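Local coordinates for acetylcholine-binding protein (Bulinus truncatus, PDB 2BJ0), which probably binds acetylcholine as a soluble pentamer whose subunits resemble the extracellular ligand-binding domain of nicotinic receptors, at residues A[46-52]-A[114-120]. Sequence-based numbering, arbitrary orientation.
Sequences VEVVLWT and PSQRVRF
V46, V48 and L50 pair with F120, V118 and Q116 as antiparallel hydrogen-bonded pairs within the immunoglobulin-like beta-sandwich shared with the ligand-binding domain of nicotinic receptors. In each pair both backbone N-H groups and both carbonyls are used. T52 N donates to P114 O at 3.2 Å, but the proline has no N-H to return to T52 O.

On the face it shares with R117 and R119, E47 takes a basic residue on each carboxylate oxygen. OE1 accepts from R117 NH1 at 3.0 Å, on its syn side. OE2 accepts from R119 NE, using its anti lone pair at 2.7 Å, and from R119 NH2. That guanidinium lies nearly coplanar with the carboxylate, 12° apart, whereas the R117 plane is turned by 76°. A bend at chi3 (45°) brings R117 NH1 round to OE1. R117 NH2 forms a salt bridge with E95 of the same chain. Without the carboxylate, as with an alanine here, R119 would probably lose this charge partner and R117 one of its two.

On the opposite sheet face, V46 CB sits over the F120 ring in a CH-pi contact, and F198 of strand 190-202 touches F120. L50 O takes two donors, Q116 N and a water. That water also donates to Q116 OE1 at 2.8 Å and accepts from T52 OG1 at 2.6 Å.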
loop_
_atom_site.group_PDB
_atom_site.type_symbol
_atom_site.label_atom_id
_atom_site.label_comp_id
_atom_site.label_asym_id
_atom_site.label_seq_id
_atom_site.Cartn_x
_atom_site.Cartn_y
_atom_site.Cartn_z
ATOM N N VAL A 46 -11.069 -15.205 14.015
ATOM C CA VAL A 46 -11.053 -16.214 12.936
ATOM C C VAL A 46 -10.748 -15.514 11.634
ATOM O O VAL A 46 -11.235 -14.401 11.417
ATOM C CB VAL A 46 -12.442 -16.914 12.816
ATOM C CG1 VAL A 46 -12.511 -17.775 11.571
ATOM C CG2 VAL A 46 -12.669 -17.785 14.063
ATOM N N GLU A 47 -9.908 -16.132 10.804
ATOM C CA GLU A 47 -9.582 -15.628 9.466
ATOM C C GLU A 47 -9.904 -16.762 8.526
ATOM O O GLU A 47 -9.501 -17.892 8.746
ATOM C CB GLU A 47 -8.073 -15.302 9.290
ATOM C CG GLU A 47 -7.523 -14.093 10.009
ATOM C CD GLU A 47 -6.185 -13.611 9.412
ATOM O OE1 GLU A 47 -5.485 -14.394 8.720
ATOM O OE2 GLU A 47 -5.835 -12.427 9.618
ATOM N N VAL A 48 -10.636 -16.441 7.474
ATOM C CA VAL A 48 -11.041 -17.403 6.475
ATOM C C VAL A 48 -10.548 -16.929 5.116
ATOM O O VAL A 48 -10.298 -15.748 4.926
ATOM C CB VAL A 48 -12.610 -17.542 6.414
ATOM C CG1 VAL A 48 -13.171 -18.018 7.737
ATOM C CG2 VAL A 48 -13.261 -16.251 5.992
ATOM N N VAL A 49 -10.392 -17.866 4.180
ATOM C CA VAL A 49 -10.379 -17.526 2.756
ATOM C C VAL A 49 -11.759 -17.787 2.156
ATOM O O VAL A 49 -12.318 -18.881 2.291
ATOM C CB VAL A 49 -9.302 -18.292 2.008
ATOM C CG1 VAL A 49 -9.337 -17.967 0.497
ATOM C CG2 VAL A 49 -7.938 -17.938 2.584
ATOM N N LEU A 50 -12.271 -16.779 1.463
ATOM C CA LEU A 50 -13.645 -16.761 0.984
ATOM C C LEU A 50 -13.660 -16.225 -0.447
ATOM O O LEU A 50 -13.101 -15.143 -0.720
ATOM C CB LEU A 50 -14.458 -15.845 1.906
ATOM C CG LEU A 50 -15.964 -15.649 1.685
ATOM C CD1 LEU A 50 -16.760 -16.925 2.066
ATOM C CD2 LEU A 50 -16.486 -14.441 2.462
ATOM N N TRP A 51 -14.254 -16.975 -1.381
ATOM C CA TRP A 51 -14.632 -16.388 -2.664
ATOM C C TRP A 51 -16.049 -15.877 -2.564
ATOM O O TRP A 51 -16.910 -16.590 -2.058
ATOM C CB TRP A 51 -14.598 -17.426 -3.780
ATOM C CG TRP A 51 -13.305 -18.116 -3.996
ATOM C CD1 TRP A 51 -12.090 -17.881 -3.356
ATOM C CD2 TRP A 51 -13.057 -19.153 -4.948
ATOM N NE1 TRP A 51 -11.122 -18.714 -3.877
ATOM C CE2 TRP A 51 -11.682 -19.500 -4.851
ATOM C CE3 TRP A 51 -13.860 -19.836 -5.881
ATOM C CZ2 TRP A 51 -11.109 -20.500 -5.634
ATOM C CZ3 TRP A 51 -13.270 -20.832 -6.674
ATOM C CH2 TRP A 51 -11.914 -21.140 -6.543
ATOM N N THR A 52 -16.268 -14.647 -3.028
ATOM C CA THR A 52 -17.576 -14.020 -3.149
ATOM C C THR A 52 -17.884 -14.036 -4.617
ATOM O O THR A 52 -17.112 -13.510 -5.392
ATOM C CB THR A 52 -17.549 -12.547 -2.674
ATOM O OG1 THR A 52 -17.461 -12.514 -1.248
ATOM C CG2 THR A 52 -18.917 -11.847 -2.927
ATOM N N PRO A 114 -14.082 -12.095 -6.398
ATOM C CA PRO A 114 -12.896 -11.843 -5.597
ATOM C C PRO A 114 -12.586 -12.981 -4.580
ATOM O O PRO A 114 -13.488 -13.432 -3.885
ATOM C CB PRO A 114 -13.238 -10.531 -4.853
ATOM C CG PRO A 114 -14.725 -10.404 -4.860
ATOM C CD PRO A 114 -15.230 -11.245 -6.009
ATOM N N SER A 115 -11.336 -13.445 -4.506
ATOM C CA SER A 115 -10.940 -14.257 -3.366
ATOM C C SER A 115 -10.349 -13.346 -2.288
ATOM O O SER A 115 -9.353 -12.613 -2.582
ATOM C CB SER A 115 -9.940 -15.327 -3.789
ATOM O OG SER A 115 -9.584 -16.129 -2.653
ATOM N N GLN A 116 -10.901 -13.364 -1.062
ATOM C CA GLN A 116 -10.368 -12.489 0.019
ATOM C C GLN A 116 -10.133 -13.213 1.324
ATOM O O GLN A 116 -10.891 -14.128 1.696
ATOM C CB GLN A 116 -11.286 -11.292 0.304
ATOM C CG GLN A 116 -11.694 -10.463 -0.944
ATOM C CD GLN A 116 -12.913 -9.624 -0.683
ATOM O OE1 GLN A 116 -14.070 -10.130 -0.681
ATOM N NE2 GLN A 116 -12.696 -8.368 -0.441
ATOM N N ARG A 117 -9.091 -12.786 2.023
ATOM C CA ARG A 117 -8.832 -13.228 3.385
ATOM C C ARG A 117 -9.482 -12.227 4.329
ATOM O O ARG A 117 -9.102 -11.054 4.325
ATOM C CB ARG A 117 -7.315 -13.321 3.676
ATOM C CG ARG A 117 -7.088 -13.736 5.119
ATOM C CD ARG A 117 -5.644 -14.050 5.530
ATOM N NE ARG A 117 -4.676 -13.069 5.053
ATOM C CZ ARG A 117 -3.667 -12.604 5.774
ATOM N NH1 ARG A 117 -3.506 -12.979 7.040
ATOM N NH2 ARG A 117 -2.833 -11.732 5.237
ATOM N N VAL A 118 -10.443 -12.711 5.135
ATOM C CA VAL A 118 -11.323 -11.905 5.983
ATOM C C VAL A 118 -11.202 -12.313 7.462
ATOM O O VAL A 118 -11.304 -13.492 7.795
ATOM C CB VAL A 118 -12.826 -12.082 5.563
ATOM C CG1 VAL A 118 -13.701 -11.057 6.257
ATOM C CG2 VAL A 118 -12.989 -11.882 4.074
ATOM N N ARG A 119 -11.037 -11.324 8.339
ATOM C CA ARG A 119 -10.854 -11.543 9.756
ATOM C C ARG A 119 -12.021 -10.963 10.537
ATOM O O ARG A 119 -12.486 -9.867 10.249
ATOM C CB ARG A 119 -9.545 -10.872 10.231
ATOM C CG ARG A 119 -9.109 -11.252 11.681
ATOM C CD ARG A 119 -7.945 -10.349 12.215
ATOM N NE ARG A 119 -6.750 -10.550 11.394
ATOM C CZ ARG A 119 -5.692 -9.724 11.330
ATOM N NH1 ARG A 119 -5.664 -8.591 12.032
ATOM N NH2 ARG A 119 -4.664 -10.035 10.531
ATOM N N PHE A 120 -12.454 -11.681 11.572
ATOM C CA PHE A 120 -13.614 -11.250 12.360
ATOM C C PHE A 120 -13.619 -11.947 13.715
ATOM O O PHE A 120 -12.902 -12.905 13.899
ATOM C CB PHE A 120 -14.902 -11.528 11.577
ATOM C CG PHE A 120 -15.078 -12.963 11.211
ATOM C CD1 PHE A 120 -15.727 -13.847 12.095
ATOM C CD2 PHE A 120 -14.588 -13.446 10.005
ATOM C CE1 PHE A 120 -15.884 -15.203 11.778
ATOM C CE2 PHE A 120 -14.730 -14.789 9.681
ATOM C CZ PHE A 120 -15.389 -15.674 10.567
HETATM O O HOH W 1 -14.972 -12.765 -0.571
#